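Local coordinates for matrix protein VP40 (Lake Victoria marburgvirus, PDB 5B0V) that forms the matrix layer of Marburg virus and drives virus particle assembly and budding through host multivesicular body proteins, at residues T76-I81 and G93-L98; T119-T125 and R136-L140; F159-M163 and H212-P216; W97-I102 and Y288-N294; Q248-E252 and R262-P266. All coordinates share one frame; numbering follows the deposited sequence.

In the fold
From the N terminus, contact 1 closes first, pairing the two strands of the hairpin 72-83/91-104. Contact 4 opens on strand 91-104 too, sharing Trp97 and Leu98 with contact 1, and does not close until residues 288-294, so contacts 2, 3 and 5 all nest inside its long loop. Contact 2 closes the hairpin 122-128/133-139, and contact 3 starts from strand 156-160, next to it in the same sheet, and reaches the loop 212-216. Contact 5 closes the hairpin 251-253/260-264, whose second strand lies beside 286-290. None of the five cross. Contacts 1 and 2 belong to the N-terminal domain, contact 5 to the C-terminal domain, and contacts 3 and 4 join the two.

Contact 1: residues T76-I81 and G93-L98; sequences TLEAII and GVPAWL
Glu78 and Trp97 face each other as a non-hydrogen-bonded pair of two antiparallel strands, with Ile80 and Pro95 on the same face. From its CB the Glu78 chain turns beside the backbone N (chi1 -54°) and then runs out extended along the pyrrole edge of the indole. Glu78 CG lies 3.9 Å from Trp97 CD1, Glu78 CD is equally far from Trp97 NE1, and at the tip Glu78 OE2 comes to 3.6 Å from Trp97 NE1. This oxygen lies in the plane of the indole, at its edge, while the carboxylate stands almost perpendicular to the ring (82°). On the opposite face Ile81 CD1 rests on Ala96 CB at 3.9 Å, and Leu98 CD1 reaches Ala79 CB. Between the faces, Leu77, Ala79 and Ile81 exchange backbone hydrogen bonds with Leu98, Ala96 and Val94; Ala79 N to Ala96 O is 2.8 Å, whereas at the end of the pairing the bond from Val94 N to Ile81 O is weak. This two-stranded hairpin has strand 176-187 along the other side of 76-81, bonded to Thr76, Glu78 and Ile80, while strand 91-104 forms the outer border of the sheet within the chain.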
# COMPACT_ATOMS: atom_id res chain seq x y z
N THR A 76 -4.23 11.47 3.62
CA THR A 76 -5.01 12.27 2.68
C THR A 76 -5.09 11.65 1.29
O THR A 76 -4.07 11.22 0.73
CB THR A 76 -4.37 13.65 2.51
OG1 THR A 76 -4.08 14.17 3.80
CG2 THR A 76 -5.29 14.61 1.80
N LEU A 77 -6.28 11.59 0.72
CA LEU A 77 -6.39 11.25 -0.69
C LEU A 77 -6.30 12.52 -1.54
O LEU A 77 -6.97 13.52 -1.27
CB LEU A 77 -7.71 10.54 -0.99
CG LEU A 77 -7.79 9.09 -0.57
CD1 LEU A 77 -9.16 8.58 -0.97
CD2 LEU A 77 -6.67 8.26 -1.20
N GLU A 78 -5.50 12.43 -2.58
CA GLU A 78 -5.38 13.48 -3.58
C GLU A 78 -5.97 12.95 -4.85
O GLU A 78 -5.56 11.89 -5.30
CB GLU A 78 -3.92 13.79 -3.79
CG GLU A 78 -3.18 14.11 -2.51
CD GLU A 78 -1.86 14.80 -2.83
OE1 GLU A 78 -1.34 14.56 -3.94
OE2 GLU A 78 -1.34 15.59 -2.02
N ALA A 79 -6.94 13.66 -5.41
CA ALA A 79 -7.68 13.13 -6.55
C ALA A 79 -7.63 14.03 -7.76
O ALA A 79 -7.49 15.23 -7.63
CB ALA A 79 -9.12 12.89 -6.16
N ILE A 80 -7.72 13.40 -8.92
CA ILE A 80 -8.05 14.06 -10.15
C ILE A 80 -9.47 13.63 -10.57
O ILE A 80 -9.81 12.46 -10.55
CB ILE A 80 -7.09 13.68 -11.27
CG1 ILE A 80 -5.64 13.93 -10.85
CG2 ILE A 80 -7.43 14.48 -12.53
CD1 ILE A 80 -5.26 15.38 -10.74
N ILE A 81 -10.28 14.60 -10.96
CA ILE A 81 -11.69 14.40 -11.17
C ILE A 81 -12.05 14.97 -12.52
O ILE A 81 -11.68 16.09 -12.83
CB ILE A 81 -12.50 15.13 -10.07
CG1 ILE A 81 -12.12 14.59 -8.69
CG2 ILE A 81 -13.99 14.97 -10.28
CD1 ILE A 81 -12.72 15.36 -7.55
N GLY A 93 -9.34 16.85 -15.40
CA GLY A 93 -8.19 17.26 -14.61
C GLY A 93 -8.38 18.12 -13.37
O GLY A 93 -7.39 18.59 -12.81
N VAL A 94 -9.60 18.30 -12.88
CA VAL A 94 -9.74 19.04 -11.62
C VAL A 94 -9.14 18.26 -10.42
O VAL A 94 -9.63 17.20 -10.07
CB VAL A 94 -11.19 19.40 -11.27
CG1 VAL A 94 -11.23 20.19 -9.97
CG2 VAL A 94 -11.78 20.23 -12.38
N PRO A 95 -8.09 18.82 -9.78
CA PRO A 95 -7.51 18.21 -8.60
C PRO A 95 -8.33 18.53 -7.34
O PRO A 95 -8.95 19.59 -7.27
CB PRO A 95 -6.14 18.89 -8.52
CG PRO A 95 -6.38 20.25 -9.04
CD PRO A 95 -7.46 20.11 -10.07
N ALA A 96 -8.32 17.62 -6.36
CA ALA A 96 -8.97 17.83 -5.08
C ALA A 96 -8.26 17.09 -3.96
O ALA A 96 -7.69 16.00 -4.17
CB ALA A 96 -10.40 17.37 -5.15
N TRP A 97 -8.36 17.64 -2.76
CA TRP A 97 -7.66 17.13 -1.58
C TRP A 97 -8.62 16.68 -0.50
O TRP A 97 -9.41 17.46 -0.01
CB TRP A 97 -6.74 18.23 -1.05
CG TRP A 97 -5.60 18.44 -2.00
CD1 TRP A 97 -4.39 17.81 -1.96
CD2 TRP A 97 -5.57 19.30 -3.14
NE1 TRP A 97 -3.60 18.24 -3.00
CE2 TRP A 97 -4.30 19.17 -3.73
CE3 TRP A 97 -6.48 20.20 -3.71
CZ2 TRP A 97 -3.91 19.88 -4.87
CZ3 TRP A 97 -6.10 20.93 -4.87
CH2 TRP A 97 -4.82 20.76 -5.42
N LEU A 98 -8.51 15.42 -0.12
CA LEU A 98 -9.51 14.75 0.70
C LEU A 98 -8.87 14.15 1.94
O LEU A 98 -8.32 13.05 1.91
CB LEU A 98 -10.17 13.65 -0.15
CG LEU A 98 -10.75 14.17 -1.47
CD1 LEU A 98 -11.05 13.05 -2.45
CD2 LEU A 98 -12.01 14.97 -1.23

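Contact 2: residues T119-T125 and R136-L140; sequences TGSYTIT and RVNRL
Different first torsions bring Tyr122 and Arg139 together: CG of Tyr122 turns beside its backbone N (chi1 -56°), whereas CG of Arg139 points away from its own N (chi1 -166°) and carries the aliphatic chain obliquely across the phenol. Tyr122 CE2 meets Arg139 CG at 3.3 Å, and Tyr122 OH lies 3.4 Å from Arg139 CD. The approach to the ring is slanted. Further out, Arg139 NE comes within 3.5 Å of Gly120 CA, which sits at the guanidinium edge; the phenol hydroxyl itself is hydrogen-bonded to Leu117 O. Val137 CG2 joins this face against Tyr122 CD2 at 4.1 Å. The other face is polar. Thr125 OG1 accepts a hydrogen bond of 3.0 Å from Asn138 ND2, lying in the plane of that amide. Backbone bonds link Thr123 with Asn138 and Thr125 with Arg136, and Leu140 N extends the pairing to Ser121 O. Chemically, the hairpin is two-sided: Tyr122, Ile124 and Val137 are buried, packing on strand 176-187 and Phe159, while the threonine-asparagine bond ties its strands across the partly exposed surface.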
# COMPACT_ATOMS: atom_id res chain seq x y z
N THR A 119 -5.01 -0.98 -1.24
CA THR A 119 -5.66 -2.03 -2.02
C THR A 119 -7.10 -1.68 -2.41
O THR A 119 -7.68 -2.35 -3.25
CB THR A 119 -5.60 -3.41 -1.33
OG1 THR A 119 -6.06 -3.33 0.03
CG2 THR A 119 -4.17 -3.94 -1.36
N GLY A 120 -7.66 -0.62 -1.83
CA GLY A 120 -9.05 -0.28 -2.09
C GLY A 120 -9.30 0.31 -3.47
O GLY A 120 -8.47 1.05 -4.00
N SER A 121 -10.45 -0.03 -4.04
CA SER A 121 -10.97 0.61 -5.23
C SER A 121 -11.95 1.70 -4.80
O SER A 121 -12.91 1.41 -4.08
CB SER A 121 -11.71 -0.39 -6.10
OG SER A 121 -10.83 -1.00 -7.03
N TYR A 122 -11.74 2.92 -5.28
CA TYR A 122 -12.59 4.04 -4.91
C TYR A 122 -13.47 4.63 -6.02
O TYR A 122 -13.14 4.61 -7.19
CB TYR A 122 -11.72 5.13 -4.29
CG TYR A 122 -10.92 4.64 -3.12
CD1 TYR A 122 -9.72 3.98 -3.32
CD2 TYR A 122 -11.36 4.82 -1.81
CE1 TYR A 122 -8.97 3.53 -2.25
CE2 TYR A 122 -10.61 4.37 -0.74
CZ TYR A 122 -9.41 3.71 -0.97
OH TYR A 122 -8.65 3.25 0.08
N THR A 123 -14.61 5.17 -5.58
CA THR A 123 -15.61 5.80 -6.41
C THR A 123 -16.02 7.11 -5.79
O THR A 123 -15.90 7.29 -4.59
CB THR A 123 -16.82 4.84 -6.48
OG1 THR A 123 -16.52 3.87 -7.47
CG2 THR A 123 -18.12 5.47 -6.87
N ILE A 124 -16.50 8.03 -6.61
CA ILE A 124 -17.06 9.29 -6.10
C ILE A 124 -18.55 9.38 -6.46
O ILE A 124 -18.94 9.03 -7.57
CB ILE A 124 -16.26 10.50 -6.63
CG1 ILE A 124 -16.39 11.66 -5.67
CG2 ILE A 124 -16.71 10.92 -8.01
CD1 ILE A 124 -15.44 12.80 -5.99
N THR A 125 -19.36 9.81 -5.51
CA THR A 125 -20.78 10.01 -5.72
C THR A 125 -21.18 11.33 -5.11
O THR A 125 -20.38 11.98 -4.44
CB THR A 125 -21.62 8.89 -5.08
OG1 THR A 125 -21.15 8.65 -3.75
CG2 THR A 125 -21.53 7.61 -5.88
N ARG A 136 -19.33 12.04 -1.80
CA ARG A 136 -18.89 10.86 -1.05
C ARG A 136 -17.90 10.04 -1.83
O ARG A 136 -18.23 9.53 -2.92
CB ARG A 136 -20.08 9.97 -0.71
CG ARG A 136 -19.79 8.96 0.38
CD ARG A 136 -20.84 7.85 0.41
NE ARG A 136 -22.18 8.35 0.66
CZ ARG A 136 -22.62 8.84 1.83
NH1 ARG A 136 -21.83 8.90 2.91
NH2 ARG A 136 -23.88 9.27 1.92
N VAL A 137 -16.70 9.89 -1.31
CA VAL A 137 -15.79 8.95 -1.93
C VAL A 137 -15.91 7.61 -1.21
O VAL A 137 -15.83 7.53 0.01
CB VAL A 137 -14.35 9.45 -2.02
CG1 VAL A 137 -13.94 10.17 -0.77
CG2 VAL A 137 -13.39 8.30 -2.32
N ASN A 138 -16.14 6.57 -2.01
CA ASN A 138 -16.46 5.24 -1.53
C ASN A 138 -15.33 4.26 -1.76
O ASN A 138 -14.75 4.23 -2.82
CB ASN A 138 -17.67 4.72 -2.29
CG ASN A 138 -18.88 5.59 -2.12
OD1 ASN A 138 -19.58 5.50 -1.12
ND2 ASN A 138 -19.16 6.43 -3.12
N ARG A 139 -15.04 3.46 -0.75
CA ARG A 139 -14.07 2.40 -0.88
C ARG A 139 -14.86 1.11 -0.98
O ARG A 139 -15.57 0.75 -0.05
CB ARG A 139 -13.12 2.34 0.31
CG ARG A 139 -11.91 1.48 0.04
CD ARG A 139 -11.09 1.12 1.26
NE ARG A 139 -10.68 -0.25 1.02
CZ ARG A 139 -10.58 -1.22 1.90
NH1 ARG A 139 -10.88 -1.02 3.17
NH2 ARG A 139 -10.20 -2.41 1.49
N LEU A 140 -14.70 0.40 -2.10
CA LEU A 140 -15.57 -0.74 -2.39
C LEU A 140 -15.27 -1.95 -1.51
O LEU A 140 -14.15 -2.16 -1.04
CB LEU A 140 -15.52 -1.09 -3.89
CG LEU A 140 -15.95 0.12 -4.75
CD1 LEU A 140 -15.68 -0.10 -6.23
CD2 LEU A 140 -17.42 0.49 -4.53

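Contact 3: residues F159-M163 and H212-P216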
# COMPACT_ATOMS: atom_id res chain seq x y z
N PHE A 159 -17.57 14.79 2.01
CA PHE A 159 -16.97 16.12 2.08
C PHE A 159 -18.01 17.10 1.61
O PHE A 159 -18.76 16.76 0.69
CB PHE A 159 -15.75 16.21 1.18
CG PHE A 159 -14.69 15.24 1.53
CD1 PHE A 159 -14.67 13.97 0.98
CD2 PHE A 159 -13.74 15.58 2.45
CE1 PHE A 159 -13.70 13.06 1.35
CE2 PHE A 159 -12.76 14.68 2.82
CZ PHE A 159 -12.74 13.42 2.27
N ILE A 160 -18.08 18.28 2.21
CA ILE A 160 -18.92 19.33 1.63
C ILE A 160 -18.39 19.57 0.23
O ILE A 160 -17.19 19.60 0.01
CB ILE A 160 -18.92 20.66 2.43
CG1 ILE A 160 -19.73 20.53 3.73
CG2 ILE A 160 -19.56 21.78 1.64
CD1 ILE A 160 -18.97 19.98 4.93
N GLN A 161 -19.29 19.69 -0.73
CA GLN A 161 -18.86 19.83 -2.10
C GLN A 161 -17.97 21.04 -2.26
O GLN A 161 -16.97 20.97 -2.94
CB GLN A 161 -20.06 19.95 -3.03
CG GLN A 161 -19.69 19.77 -4.48
CD GLN A 161 -20.81 20.15 -5.42
OE1 GLN A 161 -21.47 19.29 -6.01
NE2 GLN A 161 -21.04 21.45 -5.55
N ASN A 162 -18.33 22.15 -1.66
CA ASN A 162 -17.56 23.36 -1.90
C ASN A 162 -16.15 23.29 -1.33
O ASN A 162 -15.40 24.24 -1.41
CB ASN A 162 -18.32 24.62 -1.44
CG ASN A 162 -18.68 24.58 0.05
OD1 ASN A 162 -17.81 24.46 0.92
ND2 ASN A 162 -19.98 24.67 0.35
N MSE A 163 -15.78 22.15 -0.76
CA MSE A 163 -14.39 21.92 -0.29
C MSE A 163 -13.61 21.02 -1.22
O MSE A 163 -12.47 20.64 -0.92
CB MSE A 163 -14.46 21.32 1.12
CG MSE A 163 -15.09 22.32 2.10
SE MSE A 163 -13.71 22.98 3.32
CE MSE A 163 -13.38 21.20 4.09
N HIS A 212 -13.28 26.07 11.33
CA HIS A 212 -14.07 26.39 10.15
C HIS A 212 -15.28 25.51 10.23
O HIS A 212 -15.18 24.38 10.66
CB HIS A 212 -13.27 26.10 8.88
CG HIS A 212 -13.97 26.39 7.58
ND1 HIS A 212 -14.04 27.65 7.02
CD2 HIS A 212 -14.56 25.55 6.69
CE1 HIS A 212 -14.69 27.58 5.87
NE2 HIS A 212 -15.00 26.32 5.65
N PRO A 213 -16.45 26.02 9.83
CA PRO A 213 -17.65 25.22 10.05
C PRO A 213 -17.65 23.88 9.33
O PRO A 213 -18.34 22.96 9.78
CB PRO A 213 -18.78 26.11 9.54
CG PRO A 213 -18.13 27.24 8.81
CD PRO A 213 -16.77 27.39 9.39
N ASN A 214 -16.88 23.77 8.26
CA ASN A 214 -16.82 22.55 7.48
C ASN A 214 -15.62 21.64 7.74
O ASN A 214 -15.35 20.74 6.96
CB ASN A 214 -16.92 22.90 6.00
CG ASN A 214 -18.24 23.55 5.65
OD1 ASN A 214 -18.35 24.25 4.63
ND2 ASN A 214 -19.26 23.31 6.47
N LEU A 215 -14.90 21.87 8.84
CA LEU A 215 -13.87 20.97 9.32
C LEU A 215 -14.25 20.49 10.72
O LEU A 215 -14.82 21.25 11.52
CB LEU A 215 -12.55 21.71 9.39
CG LEU A 215 -12.00 22.25 8.08
CD1 LEU A 215 -10.81 23.17 8.32
CD2 LEU A 215 -11.59 21.13 7.15
N PRO A 216 -13.87 19.26 11.08
CA PRO A 216 -14.21 18.87 12.45
C PRO A 216 -13.45 19.71 13.46
O PRO A 216 -12.38 20.24 13.15
CB PRO A 216 -13.80 17.40 12.50
CG PRO A 216 -12.68 17.27 11.51
CD PRO A 216 -12.85 18.36 10.47
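The imidazole of His212 is approached at a slant by the selenium of Met163, modelled as selenomethionine: SE lies 5.0 Å from the ring centroid of His212, 57° off the ring normal. One face of the imidazole carries Pro213 CD, 3.4 Å above its plane and displaced toward the rim, and Phe295 makes an edge-to-face contact with the same ring. The second flat group is the amide of Asn214. The side chains of Ile160 and Asn214 cross at about a right angle, with Ile160 CD1 3.7 Å from Asn214 ND2. Asn162 OD1 comes to 3.8 Å from Asn214 OD1, an approach of two oxygens with no bond between them, the two amide planes being 32° apart. Bends at its second and third torsions curl the Met163 chain, so that SE passes Asn214 CB at 4.2 Å and the terminal CE ends 3.5 Å from both Asn214 O and Leu215 CD2. No hydrogen bond spans the contact; it rests on van der Waals packing. A type I turn from His212 to Leu215 presents the loop. On the other side, 159-163 leaves an outer strand of the sheet 122-128/133-139/156-160 and enters a short 3-10 turn, with Phe159 leaning on strand 91-104. The loop 212-216, between strands 205-210 and 218-219, thus meets the N-terminal sheet from the C-terminal side.

Contact 4: residues W97-I102 and Y288-N294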
# COMPACT_ATOMS: atom_id res chain seq x y z
N TRP A 97 -8.36 17.64 -2.76
CA TRP A 97 -7.66 17.13 -1.58
C TRP A 97 -8.62 16.68 -0.50
O TRP A 97 -9.41 17.46 -0.01
CB TRP A 97 -6.74 18.23 -1.05
CG TRP A 97 -5.60 18.44 -2.00
CD1 TRP A 97 -4.39 17.81 -1.96
CD2 TRP A 97 -5.57 19.30 -3.14
NE1 TRP A 97 -3.60 18.24 -3.00
CE2 TRP A 97 -4.30 19.17 -3.73
CE3 TRP A 97 -6.48 20.20 -3.71
CZ2 TRP A 97 -3.91 19.88 -4.87
CZ3 TRP A 97 -6.10 20.93 -4.87
CH2 TRP A 97 -4.82 20.76 -5.42
N LEU A 98 -8.51 15.42 -0.12
CA LEU A 98 -9.51 14.75 0.70
C LEU A 98 -8.87 14.15 1.94
O LEU A 98 -8.32 13.05 1.91
CB LEU A 98 -10.17 13.65 -0.15
CG LEU A 98 -10.75 14.17 -1.47
CD1 LEU A 98 -11.05 13.05 -2.45
CD2 LEU A 98 -12.01 14.97 -1.23
N PRO A 99 -8.87 14.90 3.04
CA PRO A 99 -8.35 14.35 4.30
C PRO A 99 -9.16 13.14 4.73
O PRO A 99 -10.37 13.15 4.58
CB PRO A 99 -8.57 15.48 5.28
CG PRO A 99 -8.45 16.69 4.43
CD PRO A 99 -9.05 16.35 3.11
N LEU A 100 -8.51 12.12 5.26
CA LEU A 100 -9.21 10.96 5.80
C LEU A 100 -9.01 10.81 7.28
O LEU A 100 -9.69 10.00 7.89
CB LEU A 100 -8.68 9.67 5.18
CG LEU A 100 -8.61 9.60 3.65
CD1 LEU A 100 -7.95 8.28 3.29
CD2 LEU A 100 -9.98 9.70 3.02
N GLY A 101 -8.05 11.52 7.86
CA GLY A 101 -7.78 11.44 9.27
C GLY A 101 -6.33 11.45 9.67
O GLY A 101 -5.43 11.24 8.86
N ILE A 102 -6.12 11.67 10.96
CA ILE A 102 -4.82 11.53 11.57
C ILE A 102 -4.85 10.37 12.55
O ILE A 102 -5.73 10.31 13.36
CB ILE A 102 -4.47 12.81 12.31
CG1 ILE A 102 -4.39 13.94 11.29
CG2 ILE A 102 -3.18 12.63 13.09
CD1 ILE A 102 -4.07 15.27 11.90
N TYR A 288 -2.01 19.91 15.27
CA TYR A 288 -2.02 19.80 13.84
C TYR A 288 -3.40 19.41 13.42
O TYR A 288 -4.11 18.75 14.15
CB TYR A 288 -0.99 18.76 13.39
CG TYR A 288 0.41 19.27 13.52
CD1 TYR A 288 1.07 19.21 14.72
CD2 TYR A 288 1.05 19.83 12.46
CE1 TYR A 288 2.35 19.68 14.86
CE2 TYR A 288 2.34 20.31 12.59
CZ TYR A 288 2.97 20.24 13.80
OH TYR A 288 4.27 20.70 13.90
N PHE A 289 -3.79 19.83 12.24
CA PHE A 289 -5.06 19.40 11.71
C PHE A 289 -4.97 19.40 10.19
O PHE A 289 -4.03 19.93 9.60
CB PHE A 289 -6.21 20.30 12.24
CG PHE A 289 -6.20 21.72 11.71
CD1 PHE A 289 -5.44 22.70 12.32
CD2 PHE A 289 -6.96 22.06 10.62
CE1 PHE A 289 -5.44 24.01 11.85
CE2 PHE A 289 -6.96 23.34 10.14
CZ PHE A 289 -6.20 24.32 10.75
N GLN A 290 -5.94 18.77 9.57
CA GLN A 290 -5.92 18.60 8.14
C GLN A 290 -6.95 19.48 7.49
O GLN A 290 -8.09 19.56 7.96
CB GLN A 290 -6.28 17.17 7.78
CG GLN A 290 -5.47 16.10 8.46
CD GLN A 290 -5.70 14.80 7.75
OE1 GLN A 290 -6.68 14.11 8.02
NE2 GLN A 290 -4.83 14.50 6.76
N ALA A 291 -6.54 20.12 6.40
CA ALA A 291 -7.44 20.82 5.51
C ALA A 291 -6.91 20.66 4.10
O ALA A 291 -5.74 20.36 3.94
CB ALA A 291 -7.52 22.28 5.86
N PRO A 292 -7.76 20.87 3.08
CA PRO A 292 -7.31 20.76 1.72
C PRO A 292 -6.13 21.64 1.43
O PRO A 292 -6.05 22.73 1.92
CB PRO A 292 -8.52 21.20 0.93
CG PRO A 292 -9.66 20.65 1.72
CD PRO A 292 -9.24 20.92 3.14
N GLU A 293 -5.20 21.12 0.65
CA GLU A 293 -3.98 21.82 0.28
C GLU A 293 -4.28 23.21 -0.28
O GLU A 293 -3.66 24.19 0.10
CB GLU A 293 -3.19 20.95 -0.71
CG GLU A 293 -1.91 21.55 -1.26
CD GLU A 293 -0.82 21.71 -0.22
OE1 GLU A 293 -1.05 21.39 0.95
OE2 GLU A 293 0.28 22.18 -0.58
N ASN A 294 -5.27 23.30 -1.15
CA ASN A 294 -5.68 24.60 -1.72
C ASN A 294 -6.59 25.42 -0.82
O ASN A 294 -7.15 26.39 -1.28
CB ASN A 294 -6.39 24.42 -3.07
CG ASN A 294 -7.69 23.61 -2.96
OD1 ASN A 294 -7.93 22.92 -1.94
ND2 ASN A 294 -8.50 23.64 -4.01
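A classic beta bulge, where Leu100 and Gly101 both face Phe75, receives the side chain of Gln290 in the seam between the N-terminal and C-terminal domains. The Gln290 chain, extended beyond CG, slides between Pro99 and Ile102 and runs counter to both: Pro99 CB lies 3.8 Å from Gln290 CB, and Ile102 CG1 sits 3.7 Å from Gln290 CG. At its end Gln290 OE1 accepts a weak, bent hydrogen bond from Gly101 N (2.9 Å, 123° at the hydrogen), while Gln290 NE2 bonds to Phe75 O on the neighbouring strand. Both ends of the amide are therefore used on the same sheet, which should restrict its rotation. At the other end Trp97 packs on the chain following strand 286-290. Glu293 CB stands 3.5 Å from the centroid of the five-membered Trp97 ring, 5° off its normal, a CH-pi contact over the face. Glu293 CG points away from its backbone N, and its carboxylate leads off to Lys253 in a salt bridge and to Ser259 N. Asn294 OD1 lies 3.6 Å from Trp97 CE3, beside the rim of the six-membered ring, and Pro292 CB touches Trp97 CB at 4.0 Å. The axes of 97-102 and 288-290 run nearly antiparallel and come no closer than 7.6 Å, too far for backbone pairing. Side chains do the joining, in an interface between the N- and C-terminal domains where a glutamine reaches into a classic bulge of the edge strand.

Contact 5: residues Q248-E252 and R262-P266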
# COMPACT_ATOMS: atom_id res chain seq x y z
N GLN A 248 -7.18 35.22 18.67
CA GLN A 248 -5.75 35.53 18.53
C GLN A 248 -4.95 34.32 18.03
O GLN A 248 -3.79 34.46 17.65
CB GLN A 248 -5.15 35.97 19.85
CG GLN A 248 -5.74 37.23 20.42
CD GLN A 248 -5.67 37.20 21.93
OE1 GLN A 248 -6.70 37.36 22.62
NE2 GLN A 248 -4.47 36.92 22.46
N LEU A 249 -5.56 33.15 18.03
CA LEU A 249 -4.85 31.98 17.60
C LEU A 249 -4.50 32.15 16.14
O LEU A 249 -5.34 32.62 15.38
CB LEU A 249 -5.71 30.74 17.82
CG LEU A 249 -5.98 30.38 19.28
CD1 LEU A 249 -6.81 29.11 19.37
CD2 LEU A 249 -4.67 30.24 20.05
N ARG A 250 -3.26 31.80 15.77
CA ARG A 250 -2.80 31.85 14.37
C ARG A 250 -2.62 30.47 13.74
O ARG A 250 -1.81 29.66 14.20
CB ARG A 250 -1.47 32.57 14.26
CG ARG A 250 -1.61 34.05 14.52
CD ARG A 250 -0.25 34.71 14.44
NE ARG A 250 -0.31 36.03 15.05
CZ ARG A 250 0.72 36.87 15.13
NH1 ARG A 250 1.89 36.54 14.59
NH2 ARG A 250 0.57 38.05 15.72
N VAL A 251 -3.36 30.24 12.67
CA VAL A 251 -3.23 29.01 11.91
C VAL A 251 -2.13 29.18 10.86
O VAL A 251 -2.15 30.11 10.08
CB VAL A 251 -4.56 28.69 11.21
CG1 VAL A 251 -4.42 27.45 10.37
CG2 VAL A 251 -5.66 28.51 12.24
N GLU A 252 -1.13 28.33 10.87
CA GLU A 252 -0.13 28.40 9.83
C GLU A 252 -0.05 27.10 9.03
O GLU A 252 -0.28 26.02 9.56
CB GLU A 252 1.23 28.84 10.38
CG GLU A 252 2.11 27.78 11.00
CD GLU A 252 3.57 28.28 11.03
OE1 GLU A 252 3.84 29.50 11.24
OE2 GLU A 252 4.49 27.48 10.82
N ARG A 262 -1.27 23.80 11.37
CA ARG A 262 -0.99 23.72 12.80
C ARG A 262 -1.32 25.02 13.55
O ARG A 262 -1.38 26.09 12.95
CB ARG A 262 0.46 23.30 12.98
CG ARG A 262 1.46 24.29 12.50
CD ARG A 262 2.81 23.87 13.03
NE ARG A 262 3.85 24.57 12.27
CZ ARG A 262 4.90 24.04 11.66
NH1 ARG A 262 5.16 22.75 11.70
NH2 ARG A 262 5.73 24.84 11.02
N ILE A 263 -1.54 24.91 14.86
CA ILE A 263 -1.77 26.08 15.72
C ILE A 263 -0.90 25.97 16.95
O ILE A 263 -1.03 25.03 17.76
CB ILE A 263 -3.22 26.20 16.20
CG1 ILE A 263 -4.17 26.26 15.03
CG2 ILE A 263 -3.41 27.47 17.03
CD1 ILE A 263 -5.61 26.03 15.42
N SER A 264 -0.00 26.93 17.13
CA SER A 264 0.75 26.96 18.35
C SER A 264 -0.12 27.68 19.41
O SER A 264 -0.83 28.67 19.12
CB SER A 264 2.11 27.60 18.13
OG SER A 264 1.98 28.98 18.27
N LEU A 265 -0.13 27.10 20.61
CA LEU A 265 -1.02 27.51 21.69
C LEU A 265 -0.19 28.13 22.79
O LEU A 265 0.92 27.69 23.03
CB LEU A 265 -1.78 26.30 22.24
CG LEU A 265 -2.70 25.58 21.25
CD1 LEU A 265 -3.17 24.24 21.76
CD2 LEU A 265 -3.90 26.42 20.94
N PRO A 266 -0.73 29.14 23.47
CA PRO A 266 -0.01 29.75 24.59
C PRO A 266 0.28 28.74 25.74
O PRO A 266 -0.61 28.00 26.15
CB PRO A 266 -0.94 30.88 25.04
CG PRO A 266 -2.29 30.52 24.54
CD PRO A 266 -2.08 29.72 23.30
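Glu252 and Arg262 project from a hydrogen-bonded antiparallel pair and run alongside each other in the same direction. Their CG atoms occupy the crowded position between backbone N and carbonyl carbon (chi1 84° and 66°), and both chains then extend, which brings the charged ends level. The carboxylate is turned 35° from the guanidinium plane, but one oxygen lies in that plane at its edge: Glu252 OE2 accepts a 2.9 Å hydrogen bond from Arg262 NH2, part of a salt bridge, and a weak second bond, 3.3 Å, from Arg262 NE. A single carboxylate oxygen thus receives two N-H groups, and the remaining nitrogen, NH1, is hydrogen-bonded to Tyr288 OH, which should limit the rotation of the guanidinium. Beneath, backbone hydrogen bonds run both ways, 3.1 Å from Glu252 N to Arg262 O and 3.0 Å from Arg262 N to Glu252 O. The other face is apolar. Val251 CG2 meets Ile263 CG1 at 3.9 Å. Leu249 leans in from the loop, its CB 4.1 Å from Ile263 CG2, while its CD2 lies 4.0 Å from Leu265 CD2; the Leu249 side chain crosses Pro266 at about a right angle. Phe289 backs Val251 and Ile263 from strand 286-290, the third strand of the sheet. Such is an antiparallel beta hairpin, polar on one face and apolar on the other, at the border of the C-terminal domain sheet.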